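Local coordinates for fiber protein (Human adenovirus 16, PDB 3CNC), which forms the trimeric knob at the tip of the adenovirus fiber, which probably attaches the virus to its cellular receptor CD46, at residues T32-S37 with D115-A120; G66-M71 with S209-S214; D150-E155 with V172-R177; T164-K169 with L193-A198. All blocks are in the same frame, centred on the assembly; numbering follows the deposited sequence.

Overall arrangement
The contacts follow the two antiparallel sheets of the knob's beta-sandwich. Contacts 1 and 2 reach the sheet holding strands 63-72 and 211-216, their centres about 15 Å apart; they touch where Lys35 meets Met71, and both reach the second subunit. Contacts 3 and 4 share strand 165-174 in the other sheet, about 21 Å between centres, and meet through Glu155. Contact 2 touches contact 3 through Phe211 and Ser214, joining the sandwich halves. Along the chain the segments of contacts 1 and 2 alternate, as do those of 3 and 4, which fall between those of contact 2. Contacts 1 and 4 are farthest apart, about 30 Å between centres, so the set spans much of one subunit.

Contact 1 (T32-S37 with D115-A120); sequences TGAKPS and DNQNMA
Ala34 and Gln117 join 32-37 to 115-120 through the backbone: Ala34 N donates to Gln117 O at 2.9 Å, with an N-H...O angle of 157°. The donor sits 31° out of the plane of the Gln117 carbonyl. Alongside this bond Met119 lies over one face of the peptide between Thr32 and Gly33. Its CG stands 3.4 Å from Thr32 C and reaches Gly33 N as well. The first torsion (chi1 -72°) sets CG anti to the carbonyl carbon of Met119, and SD lies 3.8 Å from Thr32 O. The backbone angles of Gly33 leave no room for a beta carbon beside the preceding carbonyl O, and one would also point at Met119 CG; its bare CA can come within 4.4 Å of the CA of Asn118.

The partner segment is the tip of a two-residue beta hairpin between strands 112-115 and 118-119. A type II' turn runs from Asp115 to Asn118, closed by a bond from Asn118 N to Asp115 O of 3.0 Å and by another from Asp115 N to Asn118 O. Gln117 takes the third position of this turn, where its carbonyl is left to serve the loop at Ala34.

Further out, Thr32 OG1 donates to an in-plane lone pair of Gly33 O at 3.2 Å and also bonds Leu55 N, which links the loop to strand 51-60. Asn118 O accepts from the indole of Trp31. The loop also meets the second subunit: Ala34 packs on Ile216 of that chain and Lys35 forms a salt bridge with its Glu149.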
loop_
_atom_site.group_PDB
_atom_site.type_symbol
_atom_site.label_atom_id
_atom_site.label_comp_id
_atom_site.label_asym_id
_atom_site.label_seq_id
_atom_site.Cartn_x
_atom_site.Cartn_y
_atom_site.Cartn_z
ATOM N N THR A 32 15.472 9.074 -6.052
ATOM C CA THR A 32 16.843 8.751 -6.411
ATOM C C THR A 32 16.944 8.617 -7.924
ATOM O O THR A 32 18.018 8.348 -8.459
ATOM C CB THR A 32 17.250 7.394 -5.833
ATOM O OG1 THR A 32 16.274 6.408 -6.217
ATOM C CG2 THR A 32 17.344 7.459 -4.335
ATOM N N GLY A 33 15.817 8.808 -8.602
ATOM C CA GLY A 33 15.774 8.636 -10.042
ATOM C C GLY A 33 15.400 7.175 -10.252
ATOM O O GLY A 33 15.509 6.381 -9.315
ATOM N N ALA A 34 14.917 6.800 -11.428
ATOM C CA ALA A 34 14.609 5.392 -11.644
ATOM C C ALA A 34 15.971 4.727 -11.907
ATOM O O ALA A 34 16.925 5.404 -12.323
ATOM C CB ALA A 34 13.696 5.238 -12.849
ATOM N N LYS A 35 16.088 3.428 -11.666
ATOM C CA LYS A 35 17.367 2.722 -11.900
ATOM C C LYS A 35 18.663 3.516 -11.709
ATOM O O LYS A 35 19.394 3.782 -12.671
ATOM C CB LYS A 35 17.388 2.108 -13.306
ATOM C CG LYS A 35 16.829 0.711 -13.356
ATOM C CD LYS A 35 17.736 -0.252 -12.624
ATOM C CE LYS A 35 17.102 -1.624 -12.456
ATOM N NZ LYS A 35 16.665 -2.179 -13.748
ATOM N N PRO A 36 18.972 3.901 -10.462
ATOM C CA PRO A 36 20.197 4.662 -10.175
ATOM C C PRO A 36 21.484 3.811 -10.098
ATOM O O PRO A 36 21.437 2.586 -9.945
ATOM C CB PRO A 36 19.880 5.310 -8.835
ATOM C CG PRO A 36 19.049 4.255 -8.170
ATOM C CD PRO A 36 18.100 3.847 -9.274
ATOM N N SER A 37 22.629 4.482 -10.208
ATOM C CA SER A 37 23.925 3.822 -10.116
ATOM C C SER A 37 24.171 3.609 -8.630
ATOM O O SER A 37 23.455 4.179 -7.806
ATOM C CB SER A 37 25.023 4.720 -10.687
ATOM O OG SER A 37 24.754 5.063 -12.036
ATOM N N ASP A 115 12.728 14.434 -13.049
ATOM C CA ASP A 115 12.986 15.038 -14.346
ATOM C C ASP A 115 12.985 13.822 -15.266
ATOM O O ASP A 115 14.035 13.259 -15.581
ATOM C CB ASP A 115 14.349 15.730 -14.360
ATOM C CG ASP A 115 14.531 16.622 -15.569
ATOM O OD1 ASP A 115 15.559 17.329 -15.641
ATOM O OD2 ASP A 115 13.642 16.618 -16.445
ATOM N N ASN A 116 11.786 13.405 -15.655
ATOM C CA ASN A 116 11.616 12.231 -16.496
ATOM C C ASN A 116 12.041 11.019 -15.687
ATOM O O ASN A 116 11.477 10.773 -14.630
ATOM C CB ASN A 116 12.437 12.379 -17.772
ATOM C CG ASN A 116 11.783 13.320 -18.755
ATOM O OD1 ASN A 116 12.456 14.004 -19.527
ATOM N ND2 ASN A 116 10.452 13.357 -18.737
ATOM N N GLN A 117 13.028 10.265 -16.153
ATOM C CA GLN A 117 13.471 9.094 -15.396
ATOM C C GLN A 117 14.664 9.403 -14.504
ATOM O O GLN A 117 15.165 8.525 -13.808
ATOM C CB GLN A 117 13.831 7.947 -16.344
ATOM C CG GLN A 117 12.668 7.446 -17.175
ATOM C CD GLN A 117 11.604 6.777 -16.330
ATOM O OE1 GLN A 117 10.457 7.244 -16.254
ATOM N NE2 GLN A 117 11.975 5.681 -15.687
ATOM N N ASN A 118 15.110 10.652 -14.501
ATOM C CA ASN A 118 16.270 11.018 -13.694
ATOM C C ASN A 118 15.982 12.009 -12.567
ATOM O O ASN A 118 14.846 12.457 -12.379
ATOM C CB ASN A 118 17.358 11.599 -14.604
ATOM C CG ASN A 118 17.817 10.615 -15.664
ATOM O OD1 ASN A 118 18.488 9.623 -15.359
ATOM N ND2 ASN A 118 17.451 10.877 -16.913
ATOM N N MET A 119 17.030 12.329 -11.814
ATOM C CA MET A 119 16.946 13.294 -10.733
ATOM C C MET A 119 17.210 14.650 -11.367
ATOM O O MET A 119 18.175 14.808 -12.107
ATOM C CB MET A 119 18.029 13.044 -9.675
ATOM C CG MET A 119 17.819 11.825 -8.800
ATOM S SD MET A 119 19.012 11.835 -7.442
ATOM C CE MET A 119 20.558 11.588 -8.388
ATOM N N ALA A 120 16.358 15.626 -11.084
ATOM C CA ALA A 120 16.549 16.961 -11.631
ATOM C C ALA A 120 17.915 17.502 -11.183
ATOM O O ALA A 120 18.453 17.094 -10.151
ATOM C CB ALA A 120 15.432 17.885 -11.152
#

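Contact 2 (G66-M71 with S209-S214); sequences GYITLM and SPFFFS
Gly66 N donates to Phe213 O at 2.8 Å, nearly straight at 164°, while the return bond from Phe213 N to Gly66 O is weak. Two residues on, Ile68 and Phe211 form a second hydrogen-bonded antiparallel pair, with Phe211 N 3.0 Å from Ile68 O. Gly66 has no side chain, and the Phe213 ring folds over its backbone: Gly66 CA stands 4.0 Å from the ring centroid in a CH-pi contact. Phe213 reaches this place because its CG lies between the backbone N and the carbonyl carbon (chi1 61°). On the same face Ile68 CG2 meets the edge of the Phe211 ring and, at 3.7 Å, Phe211 CB.

On the other face the Tyr67 ring runs alongside Phe212 and Pro210. Tyr67 CD1 meets the edge of the Phe212 ring, 3.7 Å from CE2, and Tyr67 CE1 packs on Pro210 CB. Tyr67 OH hydrogen-bonds Tyr137 OH of the second subunit, so this face belongs to the trimer interface.

Strand 63-72 lies between 211-216 and 51-60 in the sheet, and Ile68 and Phe211 press on strands 185-194 and 165-174 of the opposing sheet, in the sandwich core.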
loop_
_atom_site.group_PDB
_atom_site.type_symbol
_atom_site.label_atom_id
_atom_site.label_comp_id
_atom_site.label_asym_id
_atom_site.label_seq_id
_atom_site.Cartn_x
_atom_site.Cartn_y
_atom_site.Cartn_z
ATOM N N GLY A 66 5.366 6.318 -0.441
ATOM C CA GLY A 66 6.742 5.894 -0.664
ATOM C C GLY A 66 6.950 4.573 -1.378
ATOM O O GLY A 66 6.136 3.656 -1.269
ATOM N N TYR A 67 8.068 4.484 -2.098
ATOM C CA TYR A 67 8.452 3.294 -2.858
ATOM C C TYR A 67 9.946 3.060 -2.628
ATOM O O TYR A 67 10.753 3.960 -2.824
ATOM C CB TYR A 67 8.199 3.534 -4.349
ATOM C CG TYR A 67 8.671 2.423 -5.268
ATOM C CD1 TYR A 67 7.790 1.440 -5.711
ATOM C CD2 TYR A 67 9.993 2.387 -5.737
ATOM C CE1 TYR A 67 8.200 0.451 -6.613
ATOM C CE2 TYR A 67 10.422 1.395 -6.638
ATOM C CZ TYR A 67 9.519 0.439 -7.073
ATOM O OH TYR A 67 9.907 -0.506 -7.989
ATOM N N ILE A 68 10.326 1.855 -2.222
ATOM C CA ILE A 68 11.736 1.596 -1.972
ATOM C C ILE A 68 12.166 0.199 -2.352
ATOM O O ILE A 68 11.454 -0.780 -2.108
ATOM C CB ILE A 68 12.114 1.833 -0.480
ATOM C CG1 ILE A 68 13.632 1.746 -0.300
ATOM C CG2 ILE A 68 11.401 0.800 0.418
ATOM C CD1 ILE A 68 14.134 2.324 1.024
ATOM N N THR A 69 13.359 0.135 -2.934
ATOM C CA THR A 69 13.951 -1.114 -3.364
ATOM C C THR A 69 15.490 -1.056 -3.328
ATOM O O THR A 69 16.099 -0.002 -3.546
ATOM C CB THR A 69 13.478 -1.462 -4.798
ATOM O OG1 THR A 69 13.540 -2.877 -4.978
ATOM C CG2 THR A 69 14.347 -0.780 -5.836
ATOM N N LEU A 70 16.102 -2.206 -3.052
ATOM C CA LEU A 70 17.558 -2.334 -2.981
ATOM C C LEU A 70 18.133 -3.317 -4.010
ATOM O O LEU A 70 17.572 -4.395 -4.239
ATOM C CB LEU A 70 17.969 -2.836 -1.605
ATOM C CG LEU A 70 18.660 -1.932 -0.598
ATOM C CD1 LEU A 70 19.165 -2.835 0.516
ATOM C CD2 LEU A 70 19.841 -1.174 -1.219
ATOM N N MET A 71 19.253 -2.952 -4.625
ATOM C CA MET A 71 19.913 -3.861 -5.562
ATOM C C MET A 71 21.412 -3.898 -5.264
ATOM O O MET A 71 22.089 -2.873 -5.345
ATOM C CB MET A 71 19.696 -3.443 -7.017
ATOM C CG MET A 71 20.211 -4.510 -7.980
ATOM S SD MET A 71 20.332 -4.011 -9.707
ATOM C CE MET A 71 18.871 -4.762 -10.367
ATOM N N SER A 209 12.362 -6.958 -3.317
ATOM C CA SER A 209 11.248 -6.535 -4.147
ATOM C C SER A 209 10.643 -5.261 -3.545
ATOM O O SER A 209 10.826 -4.962 -2.357
ATOM C CB SER A 209 10.197 -7.647 -4.277
ATOM O OG SER A 209 9.598 -7.973 -3.037
ATOM N N PRO A 210 9.936 -4.485 -4.375
ATOM C CA PRO A 210 9.280 -3.228 -4.007
ATOM C C PRO A 210 8.525 -3.221 -2.683
ATOM O O PRO A 210 7.641 -4.046 -2.453
ATOM C CB PRO A 210 8.348 -2.975 -5.197
ATOM C CG PRO A 210 9.174 -3.471 -6.350
ATOM C CD PRO A 210 9.714 -4.790 -5.801
ATOM N N PHE A 211 8.882 -2.291 -1.807
ATOM C CA PHE A 211 8.171 -2.151 -0.546
ATOM C C PHE A 211 7.361 -0.843 -0.611
ATOM O O PHE A 211 7.901 0.207 -0.976
ATOM C CB PHE A 211 9.134 -2.103 0.639
ATOM C CG PHE A 211 8.440 -1.893 1.957
ATOM C CD1 PHE A 211 7.566 -2.854 2.454
ATOM C CD2 PHE A 211 8.615 -0.712 2.672
ATOM C CE1 PHE A 211 6.874 -2.638 3.639
ATOM C CE2 PHE A 211 7.924 -0.485 3.864
ATOM C CZ PHE A 211 7.055 -1.448 4.346
ATOM N N PHE A 212 6.074 -0.906 -0.271
ATOM C CA PHE A 212 5.206 0.283 -0.315
ATOM C C PHE A 212 4.819 0.726 1.094
ATOM O O PHE A 212 4.622 -0.109 1.987
ATOM C CB PHE A 212 3.924 -0.011 -1.107
ATOM C CG PHE A 212 4.159 -0.766 -2.390
ATOM C CD1 PHE A 212 3.551 -2.002 -2.603
ATOM C CD2 PHE A 212 5.006 -0.251 -3.378
ATOM C CE1 PHE A 212 3.788 -2.720 -3.788
ATOM C CE2 PHE A 212 5.247 -0.957 -4.558
ATOM C CZ PHE A 212 4.643 -2.186 -4.765
ATOM N N PHE A 213 4.691 2.037 1.288
ATOM C CA PHE A 213 4.333 2.565 2.597
ATOM C C PHE A 213 3.917 4.026 2.495
ATOM O O PHE A 213 4.170 4.676 1.483
ATOM C CB PHE A 213 5.536 2.431 3.543
ATOM C CG PHE A 213 6.748 3.192 3.081
ATOM C CD1 PHE A 213 7.074 4.420 3.649
ATOM C CD2 PHE A 213 7.538 2.704 2.040
ATOM C CE1 PHE A 213 8.163 5.154 3.186
ATOM C CE2 PHE A 213 8.624 3.432 1.572
ATOM C CZ PHE A 213 8.938 4.657 2.143
ATOM N N SER A 214 3.272 4.533 3.543
ATOM C CA SER A 214 2.842 5.939 3.593
ATOM C C SER A 214 3.048 6.501 4.997
ATOM O O SER A 214 3.082 5.744 5.964
ATOM C CB SER A 214 1.361 6.077 3.229
ATOM O OG SER A 214 1.158 5.858 1.852
#

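Contact 3 (D150-E155 with V172-R177); sequences DYIYGE and VTLNRR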
loop_
_atom_site.group_PDB
_atom_site.type_symbol
_atom_site.label_atom_id
_atom_site.label_comp_id
_atom_site.label_asym_id
_atom_site.label_seq_id
_atom_site.Cartn_x
_atom_site.Cartn_y
_atom_site.Cartn_z
ATOM N N ASP A 150 6.435 5.602 15.971
ATOM C CA ASP A 150 7.406 5.993 14.958
ATOM C C ASP A 150 7.794 4.848 14.040
ATOM O O ASP A 150 8.688 5.003 13.210
ATOM C CB ASP A 150 8.660 6.565 15.618
ATOM C CG ASP A 150 8.431 7.953 16.209
ATOM O OD1 ASP A 150 7.276 8.436 16.195
ATOM O OD2 ASP A 150 9.411 8.564 16.689
ATOM N N TYR A 151 7.113 3.710 14.165
ATOM C CA TYR A 151 7.444 2.551 13.343
ATOM C C TYR A 151 6.381 2.051 12.371
ATOM O O TYR A 151 5.185 2.017 12.682
ATOM C CB TYR A 151 7.818 1.353 14.224
ATOM C CG TYR A 151 8.984 1.552 15.153
ATOM C CD1 TYR A 151 8.783 1.751 16.521
ATOM C CD2 TYR A 151 10.295 1.491 14.678
ATOM C CE1 TYR A 151 9.861 1.881 17.399
ATOM C CE2 TYR A 151 11.382 1.617 15.541
ATOM C CZ TYR A 151 11.160 1.808 16.901
ATOM O OH TYR A 151 12.233 1.898 17.756
ATOM N N ILE A 152 6.841 1.629 11.197
ATOM C CA ILE A 152 5.973 1.051 10.185
ATOM C C ILE A 152 6.566 -0.335 9.944
ATOM O O ILE A 152 7.780 -0.464 9.744
ATOM C CB ILE A 152 6.021 1.839 8.839
ATOM C CG1 ILE A 152 5.360 3.211 8.983
ATOM C CG2 ILE A 152 5.328 1.046 7.757
ATOM C CD1 ILE A 152 5.594 4.137 7.779
ATOM N N TYR A 153 5.730 -1.367 9.989
ATOM C CA TYR A 153 6.191 -2.722 9.730
ATOM C C TYR A 153 5.488 -3.236 8.478
ATOM O O TYR A 153 4.344 -2.868 8.197
ATOM C CB TYR A 153 5.898 -3.648 10.914
ATOM C CG TYR A 153 6.390 -3.105 12.234
ATOM C CD1 TYR A 153 5.570 -2.293 13.019
ATOM C CD2 TYR A 153 7.688 -3.364 12.681
ATOM C CE1 TYR A 153 6.028 -1.747 14.216
ATOM C CE2 TYR A 153 8.161 -2.824 13.885
ATOM C CZ TYR A 153 7.321 -2.015 14.645
ATOM O OH TYR A 153 7.757 -1.474 15.829
ATOM N N GLY A 154 6.178 -4.079 7.717
ATOM C CA GLY A 154 5.592 -4.609 6.503
ATOM C C GLY A 154 6.420 -5.753 5.965
ATOM O O GLY A 154 7.139 -6.413 6.723
ATOM N N GLU A 155 6.356 -5.975 4.656
ATOM C CA GLU A 155 7.101 -7.078 4.079
ATOM C C GLU A 155 7.348 -7.013 2.570
ATOM O O GLU A 155 6.537 -6.472 1.814
ATOM C CB GLU A 155 6.356 -8.365 4.411
ATOM C CG GLU A 155 7.220 -9.581 4.497
ATOM C CD GLU A 155 6.525 -10.691 5.241
ATOM O OE1 GLU A 155 5.594 -11.305 4.668
ATOM O OE2 GLU A 155 6.901 -10.933 6.411
ATOM N N VAL A 172 10.358 0.402 9.201
ATOM C CA VAL A 172 10.688 1.768 8.852
ATOM C C VAL A 172 10.613 2.578 10.127
ATOM O O VAL A 172 9.644 2.479 10.870
ATOM C CB VAL A 172 9.695 2.367 7.835
ATOM C CG1 VAL A 172 10.193 3.710 7.360
ATOM C CG2 VAL A 172 9.512 1.431 6.672
ATOM N N THR A 173 11.648 3.358 10.403
ATOM C CA THR A 173 11.641 4.191 11.591
ATOM C C THR A 173 11.604 5.639 11.132
ATOM O O THR A 173 12.410 6.044 10.297
ATOM C CB THR A 173 12.896 3.974 12.452
ATOM O OG1 THR A 173 13.063 2.575 12.713
ATOM C CG2 THR A 173 12.753 4.722 13.785
ATOM N N LEU A 174 10.660 6.414 11.658
ATOM C CA LEU A 174 10.552 7.821 11.274
ATOM C C LEU A 174 10.930 8.726 12.458
ATOM O O LEU A 174 10.410 8.553 13.558
ATOM C CB LEU A 174 9.125 8.132 10.804
ATOM C CG LEU A 174 8.529 7.263 9.678
ATOM C CD1 LEU A 174 7.073 7.616 9.453
ATOM C CD2 LEU A 174 9.308 7.460 8.398
ATOM N N ASN A 175 11.840 9.669 12.220
ATOM C CA ASN A 175 12.278 10.617 13.239
ATOM C C ASN A 175 12.338 10.099 14.662
ATOM O O ASN A 175 11.685 10.687 15.520
ATOM C CB ASN A 175 11.336 11.818 13.346
ATOM C CG ASN A 175 11.102 12.513 12.053
ATOM O OD1 ASN A 175 12.009 12.661 11.242
ATOM N ND2 ASN A 175 9.876 12.991 11.864
ATOM N N ARG A 176 13.064 9.049 14.992
ATOM C CA ARG A 176 12.991 8.715 16.409
ATOM C C ARG A 176 14.214 9.198 17.173
ATOM O O ARG A 176 14.122 9.571 18.346
ATOM C CB ARG A 176 12.778 7.223 16.629
ATOM C CG ARG A 176 11.870 6.983 17.812
ATOM C CD ARG A 176 11.807 5.538 18.238
ATOM N NE ARG A 176 13.066 5.090 18.807
ATOM C CZ ARG A 176 13.164 4.095 19.677
ATOM N NH1 ARG A 176 12.073 3.459 20.074
ATOM N NH2 ARG A 176 14.348 3.734 20.144
ATOM N N ARG A 177 15.358 9.207 16.495
ATOM C CA ARG A 177 16.590 9.661 17.106
ATOM C C ARG A 177 17.317 10.624 16.191
ATOM O O ARG A 177 17.344 10.443 14.972
ATOM C CB ARG A 177 17.539 8.485 17.392
ATOM C CG ARG A 177 17.088 7.484 18.442
ATOM C CD ARG A 177 18.230 6.506 18.744
ATOM N NE ARG A 177 17.799 5.296 19.450
ATOM C CZ ARG A 177 17.435 5.243 20.731
ATOM N NH1 ARG A 177 17.444 6.340 21.480
ATOM N NH2 ARG A 177 17.059 4.082 21.267
#
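The Tyr151 ring meets two partners at its edge, Thr173 OG1 and Arg176 NH1, and its hydroxyl in turn lies over one face of the Arg176 guanidinium, the two planes 58° apart. Tyr151 OH is 2.8 Å from Arg176 NH1, but the angle is too poor for a hydrogen bond. Thr173 runs side by side with the ring. Its OG1, anti to the carbonyl carbon (chi1 -52°), stands 3.4 Å from Tyr151 CE2.

The Asp150 carboxylate slants across the Arg176 side chain without a salt bridge. Asp150 OD2 approaches Arg176 CG at 3.1 Å, whereas Arg176 NE is 5.5 Å from it, so any electrostatic attraction probably acts at a distance. Asp150 OD2 also lies 3.3 Å from both Leu174 O and Asn175 O, acceptors with which it makes no hydrogen bond; such an acceptor-rich setting may raise the carboxylate's proton affinity.

The backbones pair as the two arms of an antiparallel beta hairpin. Ile152 and Val172 exchange both bonds of a hydrogen-bonded pair, Val172 N to Ile152 O being 2.8 Å, and Leu174 N adds a bond to Asp150 O of 2.9 Å. On the face away from Tyr151, Ile152 CB packs on Val172 CB at 3.8 Å, and the tip of Ile152 meets that of Leu174.

Past Leu174 the strand ends, and the Asn175 side chain ties the turn to Ala186 N and to the carbonyls of Pro132 and Tyr137. Strand 165-174 lies between 151-159 and 185-194 in its sheet; Val172 faces Phe189 of the latter and Phe211 of the opposite sheet, while Ile152, on the outermost strand, packs against Phe212 of the third subunit.

Contact 4 (T164-K169 with L193-A198); sequences TLFPLK and LNAEEA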
loop_
_atom_site.group_PDB
_atom_site.type_symbol
_atom_site.label_atom_id
_atom_site.label_comp_id
_atom_site.label_asym_id
_atom_site.label_seq_id
_atom_site.Cartn_x
_atom_site.Cartn_y
_atom_site.Cartn_z
ATOM N N THR A 164 12.780 -19.701 -5.387
ATOM C CA THR A 164 12.028 -19.649 -4.135
ATOM C C THR A 164 11.966 -18.232 -3.561
ATOM O O THR A 164 12.929 -17.467 -3.645
ATOM C CB THR A 164 12.625 -20.600 -3.069
ATOM O OG1 THR A 164 14.037 -20.383 -2.972
ATOM C CG2 THR A 164 12.354 -22.057 -3.435
ATOM N N LEU A 165 10.818 -17.892 -2.983
ATOM C CA LEU A 165 10.609 -16.573 -2.405
ATOM C C LEU A 165 10.861 -16.541 -0.905
ATOM O O LEU A 165 10.173 -17.214 -0.131
ATOM C CB LEU A 165 9.180 -16.100 -2.670
ATOM C CG LEU A 165 8.789 -15.834 -4.119
ATOM C CD1 LEU A 165 7.301 -15.483 -4.172
ATOM C CD2 LEU A 165 9.635 -14.702 -4.687
ATOM N N PHE A 166 11.851 -15.757 -0.496
ATOM C CA PHE A 166 12.151 -15.627 0.919
ATOM C C PHE A 166 11.569 -14.311 1.421
ATOM O O PHE A 166 11.878 -13.242 0.899
ATOM C CB PHE A 166 13.660 -15.662 1.163
ATOM C CG PHE A 166 14.284 -17.002 0.899
ATOM C CD1 PHE A 166 14.497 -17.444 -0.404
ATOM C CD2 PHE A 166 14.646 -17.834 1.957
ATOM C CE1 PHE A 166 15.063 -18.691 -0.655
ATOM C CE2 PHE A 166 15.213 -19.088 1.719
ATOM C CZ PHE A 166 15.423 -19.518 0.405
ATOM N N PRO A 167 10.696 -14.379 2.431
ATOM C CA PRO A 167 10.071 -13.183 2.999
ATOM C C PRO A 167 11.068 -12.325 3.781
ATOM O O PRO A 167 11.870 -12.844 4.555
ATOM C CB PRO A 167 8.991 -13.767 3.898
ATOM C CG PRO A 167 9.650 -15.022 4.404
ATOM C CD PRO A 167 10.238 -15.593 3.131
ATOM N N LEU A 168 11.015 -11.016 3.559
ATOM C CA LEU A 168 11.887 -10.074 4.246
ATOM C C LEU A 168 11.028 -9.144 5.101
ATOM O O LEU A 168 10.166 -8.432 4.588
ATOM C CB LEU A 168 12.683 -9.240 3.235
ATOM C CG LEU A 168 13.568 -9.984 2.231
ATOM C CD1 LEU A 168 14.054 -9.003 1.186
ATOM C CD2 LEU A 168 14.765 -10.640 2.941
ATOM N N LYS A 169 11.255 -9.164 6.407
ATOM C CA LYS A 169 10.512 -8.305 7.315
ATOM C C LYS A 169 11.143 -6.922 7.264
ATOM O O LYS A 169 12.345 -6.757 7.498
ATOM C CB LYS A 169 10.534 -8.890 8.729
ATOM C CG LYS A 169 9.770 -10.208 8.807
ATOM C CD LYS A 169 9.832 -10.870 10.175
ATOM C CE LYS A 169 9.022 -12.166 10.174
ATOM N NZ LYS A 169 9.146 -12.920 11.451
ATOM N N LEU A 193 16.076 -11.043 7.124
ATOM C CA LEU A 193 15.989 -12.389 6.578
ATOM C C LEU A 193 16.242 -13.356 7.719
ATOM O O LEU A 193 17.325 -13.356 8.299
ATOM C CB LEU A 193 17.054 -12.609 5.502
ATOM C CG LEU A 193 17.192 -14.051 4.990
ATOM C CD1 LEU A 193 15.906 -14.475 4.292
ATOM C CD2 LEU A 193 18.385 -14.159 4.032
ATOM N N ASN A 194 15.245 -14.164 8.055
ATOM C CA ASN A 194 15.379 -15.143 9.125
ATOM C C ASN A 194 14.769 -16.471 8.668
ATOM O O ASN A 194 13.654 -16.831 9.056
ATOM C CB ASN A 194 14.676 -14.646 10.387
ATOM C CG ASN A 194 14.861 -15.590 11.566
ATOM O OD1 ASN A 194 15.988 -15.952 11.911
ATOM N ND2 ASN A 194 13.755 -15.990 12.191
ATOM N N ALA A 195 15.511 -17.208 7.851
ATOM C CA ALA A 195 15.009 -18.466 7.323
ATOM C C ALA A 195 15.723 -19.717 7.821
ATOM O O ALA A 195 16.735 -19.646 8.519
ATOM C CB ALA A 195 15.051 -18.420 5.816
ATOM N N GLU A 196 15.164 -20.866 7.450
ATOM C CA GLU A 196 15.709 -22.166 7.819
ATOM C C GLU A 196 17.130 -22.300 7.297
ATOM O O GLU A 196 18.068 -22.540 8.059
ATOM C CB GLU A 196 14.849 -23.284 7.225
ATOM C CG GLU A 196 13.472 -23.411 7.849
ATOM C CD GLU A 196 13.511 -24.071 9.214
ATOM O OE1 GLU A 196 14.278 -23.603 10.085
ATOM O OE2 GLU A 196 12.770 -25.057 9.418
ATOM N N GLU A 197 17.282 -22.141 5.989
ATOM C CA GLU A 197 18.593 -22.252 5.371
ATOM C C GLU A 197 18.861 -21.122 4.393
ATOM O O GLU A 197 17.937 -20.562 3.805
ATOM C CB GLU A 197 18.719 -23.605 4.675
ATOM C CG GLU A 197 17.501 -23.997 3.868
ATOM C CD GLU A 197 17.457 -25.485 3.585
ATOM O OE1 GLU A 197 18.386 -25.996 2.922
ATOM O OE2 GLU A 197 16.495 -26.146 4.033
ATOM N N ALA A 198 20.138 -20.790 4.236
ATOM C CA ALA A 198 20.552 -19.722 3.342
ATOM C C ALA A 198 19.868 -19.819 1.988
ATOM O O ALA A 198 19.671 -20.911 1.457
ATOM C CB ALA A 198 22.062 -19.747 3.156
#
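Phe166 turns the edge of its ring to the methyl of Ala195, which lies close to the ring plane with CB 3.9 Å from Phe166 CD2. The ring comes to this side because CG is anti to the carbonyl carbon of Phe166 (chi1 -69°), which carries it across toward the chain leaving strand 185-194. Phe166 CE2 also lies 3.7 Å from the backbone Glu197 O. Ala195 and Glu197 therefore meet neighbouring ring atoms, CD2 and CE2, as the chain curls past.

Leu193 packs at the base of the phenylalanine side chain. With CG anti to the backbone N (chi1 172°), its branch end swings toward the other segment, and Leu193 CD1 lies 4.0 Å from Phe166 CB, nearer the stem of the phenylalanine than its tip. Leu168 comes from the same strand as Phe166, and the side chains of Leu168 and Leu193 cross obliquely, Leu168 CD2 reaching Leu193 CB at 4.0 Å. Their CA atoms are 5.3 Å apart.

No hydrogen bond joins 164-169 to 193-198: the contact is apolar packing at the open end of a beta hairpin formed by strands 165-174 and 185-194. The regular pairing lies just inward, where Lys169 bonds Ser192 through the backbone. From there the two chains part. Phe166 and Leu168 bond the backbone of strand 151-159 at Tyr158 and Cys156, while Leu193 pairs with Val86 of strand 85-94, and Pro199 packs against both Phe166 and Leu193.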